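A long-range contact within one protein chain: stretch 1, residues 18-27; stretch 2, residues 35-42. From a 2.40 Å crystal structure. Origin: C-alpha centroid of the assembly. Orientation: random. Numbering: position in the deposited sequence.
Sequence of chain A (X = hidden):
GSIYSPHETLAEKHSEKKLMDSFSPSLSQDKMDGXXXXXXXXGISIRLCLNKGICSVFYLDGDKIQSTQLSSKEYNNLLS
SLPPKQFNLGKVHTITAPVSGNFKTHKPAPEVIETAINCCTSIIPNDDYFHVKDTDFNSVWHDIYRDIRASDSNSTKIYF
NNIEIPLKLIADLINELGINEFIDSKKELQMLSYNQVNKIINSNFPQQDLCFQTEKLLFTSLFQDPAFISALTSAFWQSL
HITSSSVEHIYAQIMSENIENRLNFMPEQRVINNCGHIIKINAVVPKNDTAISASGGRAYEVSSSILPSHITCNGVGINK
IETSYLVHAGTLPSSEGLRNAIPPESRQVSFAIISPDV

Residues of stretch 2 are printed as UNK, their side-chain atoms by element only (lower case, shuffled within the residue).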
# COMPACT_ATOMS: atom_id res chain seq x y z
N LYS A 18 -1.02 -11.60 16.96
CA LYS A 18 -1.75 -12.63 16.21
C LYS A 18 -3.26 -12.31 16.20
O LYS A 18 -3.92 -12.40 15.18
CB LYS A 18 -1.49 -14.01 16.81
CG LYS A 18 -1.13 -15.11 15.82
CD LYS A 18 -2.32 -16.02 15.51
CE LYS A 18 -1.88 -17.46 15.21
NZ LYS A 18 -1.29 -17.69 13.85
N LEU A 19 -3.80 -11.94 17.36
CA LEU A 19 -5.07 -11.23 17.36
C LEU A 19 -4.61 -9.93 16.72
O LEU A 19 -3.43 -9.79 16.43
CB LEU A 19 -5.56 -11.02 18.80
CG LEU A 19 -5.55 -12.30 19.66
CD1 LEU A 19 -5.64 -12.04 21.18
CD2 LEU A 19 -6.64 -13.28 19.22
N MET A 20 -5.49 -8.98 16.48
CA MET A 20 -5.06 -7.73 15.84
C MET A 20 -4.92 -7.95 14.34
O MET A 20 -5.52 -7.23 13.55
CB MET A 20 -3.74 -7.15 16.39
CG MET A 20 -3.71 -6.75 17.86
SD MET A 20 -5.27 -6.10 18.46
CE MET A 20 -5.45 -4.62 17.46
N ASP A 21 -4.10 -8.92 13.94
CA ASP A 21 -4.00 -9.24 12.52
C ASP A 21 -5.32 -9.84 12.05
O ASP A 21 -5.81 -9.52 10.97
CB ASP A 21 -2.83 -10.20 12.26
CG ASP A 21 -1.46 -9.55 12.46
OD1 ASP A 21 -1.37 -8.37 12.90
OD2 ASP A 21 -0.46 -10.25 12.16
N SER A 22 -5.91 -10.68 12.89
CA SER A 22 -7.26 -11.20 12.74
C SER A 22 -8.31 -10.13 12.42
O SER A 22 -9.39 -10.44 11.93
CB SER A 22 -7.66 -11.93 14.02
OG SER A 22 -7.02 -13.19 14.10
N PHE A 23 -7.99 -8.87 12.71
CA PHE A 23 -8.94 -7.79 12.50
C PHE A 23 -9.03 -7.42 11.03
O PHE A 23 -8.01 -7.23 10.36
CB PHE A 23 -8.59 -6.57 13.37
CG PHE A 23 -9.04 -6.69 14.79
CD1 PHE A 23 -8.22 -7.27 15.75
CD2 PHE A 23 -10.31 -6.26 15.18
CE1 PHE A 23 -8.64 -7.41 17.06
CE2 PHE A 23 -10.74 -6.38 16.49
CZ PHE A 23 -9.91 -6.95 17.44
N SER A 24 -10.25 -7.35 10.53
CA SER A 24 -10.49 -7.00 9.13
C SER A 24 -11.51 -5.89 9.05
O SER A 24 -12.38 -5.78 9.92
CB SER A 24 -11.01 -8.23 8.38
OG SER A 24 -10.23 -9.38 8.70
N PRO A 25 -11.42 -5.06 8.00
CA PRO A 25 -12.40 -3.99 7.79
C PRO A 25 -13.80 -4.57 7.71
O PRO A 25 -13.98 -5.66 7.16
CB PRO A 25 -12.00 -3.42 6.42
CG PRO A 25 -10.61 -3.83 6.22
CD PRO A 25 -10.43 -5.13 6.92
N SER A 26 -14.77 -3.87 8.26
CA SER A 26 -16.14 -4.34 8.18
C SER A 26 -16.87 -3.66 7.01
O SER A 26 -17.21 -2.49 7.08
CB SER A 26 -16.85 -4.09 9.50
OG SER A 26 -16.24 -4.87 10.51
N LEU A 27 -17.06 -4.41 5.92
CA LEU A 27 -17.76 -3.88 4.76
C LEU A 27 -19.16 -4.46 4.79
O LEU A 27 -20.11 -3.87 4.30
CB LEU A 27 -17.06 -4.33 3.48
CG LEU A 27 -15.53 -4.29 3.49
CD1 LEU A 27 -14.97 -5.02 2.26
CD2 LEU A 27 -15.00 -2.86 3.59
N UNK A 35 -19.50 0.29 13.17
CA UNK A 35 -18.44 -0.72 13.11
C UNK A 35 -17.55 -0.56 11.89
O UNK A 35 -18.03 -0.46 10.76
o UNK A 35 -19.68 -4.78 13.67
c UNK A 35 -19.04 -2.12 13.14
c UNK A 35 -18.67 -4.60 12.96
o UNK A 35 -18.16 -5.51 12.26
c UNK A 35 -18.02 -3.22 12.96
N UNK A 36 -16.24 -0.54 12.12
CA UNK A 36 -15.27 -0.38 11.05
C UNK A 36 -14.34 -1.57 10.97
O UNK A 36 -13.68 -1.77 9.95
c UNK A 36 -11.51 0.46 13.51
c UNK A 36 -14.09 1.43 13.64
c UNK A 36 -14.47 0.92 11.22
c UNK A 36 -12.31 0.45 12.40
c UNK A 36 -11.99 0.95 14.69
c UNK A 36 -13.29 1.44 14.76
c UNK A 36 -13.61 0.94 12.45
N UNK A 37 -14.27 -2.37 12.03
CA UNK A 37 -13.48 -3.60 11.99
C UNK A 37 -14.07 -4.72 12.83
O UNK A 37 -14.84 -4.49 13.76
c UNK A 37 -12.06 -3.33 12.40
N UNK A 38 -13.69 -5.95 12.51
CA UNK A 38 -14.15 -7.10 13.25
C UNK A 38 -13.10 -8.19 13.28
O UNK A 38 -12.25 -8.29 12.40
n UNK A 38 -15.24 -7.54 10.09
c UNK A 38 -15.13 -8.27 11.25
c UNK A 38 -14.70 -9.50 10.88
c UNK A 38 -14.93 -8.30 9.06
c UNK A 38 -15.40 -7.69 12.60
n UNK A 38 -14.59 -9.49 9.51
N UNK A 39 -13.17 -9.02 14.31
CA UNK A 39 -12.33 -10.20 14.41
C UNK A 39 -13.19 -11.33 14.91
O UNK A 39 -13.91 -11.20 15.89
c UNK A 39 -11.16 -9.95 15.34
N UNK A 40 -13.16 -12.44 14.20
CA UNK A 40 -13.94 -13.59 14.60
C UNK A 40 -12.95 -14.69 14.89
O UNK A 40 -12.32 -15.24 13.99
o UNK A 40 -16.28 -12.09 13.91
c UNK A 40 -14.91 -14.01 13.49
c UNK A 40 -15.84 -12.87 13.07
n UNK A 40 -16.13 -12.76 11.77
N UNK A 41 -12.79 -14.98 16.18
CA UNK A 41 -11.89 -16.03 16.62
C UNK A 41 -12.62 -17.14 17.36
O UNK A 41 -13.04 -16.98 18.51
c UNK A 41 -9.91 -16.61 18.08
c UNK A 41 -10.73 -15.47 17.45
c UNK A 41 -9.24 -13.38 17.25
c UNK A 41 -9.87 -14.56 16.54
N UNK A 42 -12.82 -18.25 16.66
CA UNK A 42 -13.27 -19.50 17.25
C UNK A 42 -14.44 -19.34 18.21
O UNK A 42 -14.39 -19.81 19.35
c UNK A 42 -12.10 -20.20 17.94
c UNK A 42 -10.83 -20.15 17.10
o UNK A 42 -10.92 -20.23 15.85
o UNK A 42 -9.73 -20.02 17.69

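Position 35 carries three side-chain carbons in an unbranched run, the third bearing two oxygens. That is a carboxylate at the end of two methylene groups, and one of its oxygens lies 2.7 Å from OG of Ser26. The residue is Glu35; both chi1 and chi2 are t, and this extension brings the carboxylate to stretch 1 although CA-to-CB points sideways. Ser26 OG donates to Glu35 OE2, while OE1 is satisfied elsewhere in the structure.

Position 36 has one carbon followed by a six-membered ring of carbon alone, with no oxygen on it. Its CA-to-CB bond points away from stretch 1 and the side chain makes no contact there: Phe36. Its role here falls to the backbone. Ser26 N donates to Phe36 O at 2.9 Å and 159°, and CA of Pro25 makes a CA-H...O contact with the same Phe36 O at 3.4 Å.

Position 37 shows a single side-chain carbon, CB, which lies near the plane of the Phe23 ring, at its edge, 4.4 Å from Phe23 CD2: Ala37. Ala37 CA approaches Ser24 O at 3.2 Å.

Position 38 has one carbon and then a five-membered ring of three carbons and two nitrogens, an imidazole, and one ring nitrogen lies 2.9 Å from Ser26 OG: His38. With chi1 in p, the ring reaches stretch 1, and His38 ND1 donates to Ser26 OG, the hydroxyl lying near the ring plane as such a bond requires. Ser24 O is 3.4 Å from His38 ND1, but the angle is too poor for a hydrogen bond.

Position 39 again has one carbon, CB, which sits 3.6 Å from the centroid of the Phe23 ring and only 5° off the normal, a CH-pi contact over the face. It is Ala39.

Position 40 has two carbons, the second carrying one oxygen and one nitrogen. Its CA-to-CB bond points away from stretch 1 and the side chain makes no contact there; with a carboxamide, this is Asn40.

Position 41 has four carbons, forked at the first, with one arm two carbons long. The end of that arm lies 3.3 Å from Leu19 CD2: Ile41, the atom being CD1.

Position 42 has two carbons, the second bearing two oxygens, and is poorly ordered and out of reach of stretch 1: Asp42.

The contact is a short antiparallel pairing. Ser24 N to His38 O and His38 N to Ser24 O, both 2.9 Å, form a reciprocal pair, and the bond from Ser26 N extends it. Ser26 OG adds a polar relay, receiving from His38 and donating to Glu35. Phe23 packs against two alanines, and Leu19 and Ile41 add an apolar contact. Together the stretches bury 532 Å².

Stretch 2 35-42: EFAHANID
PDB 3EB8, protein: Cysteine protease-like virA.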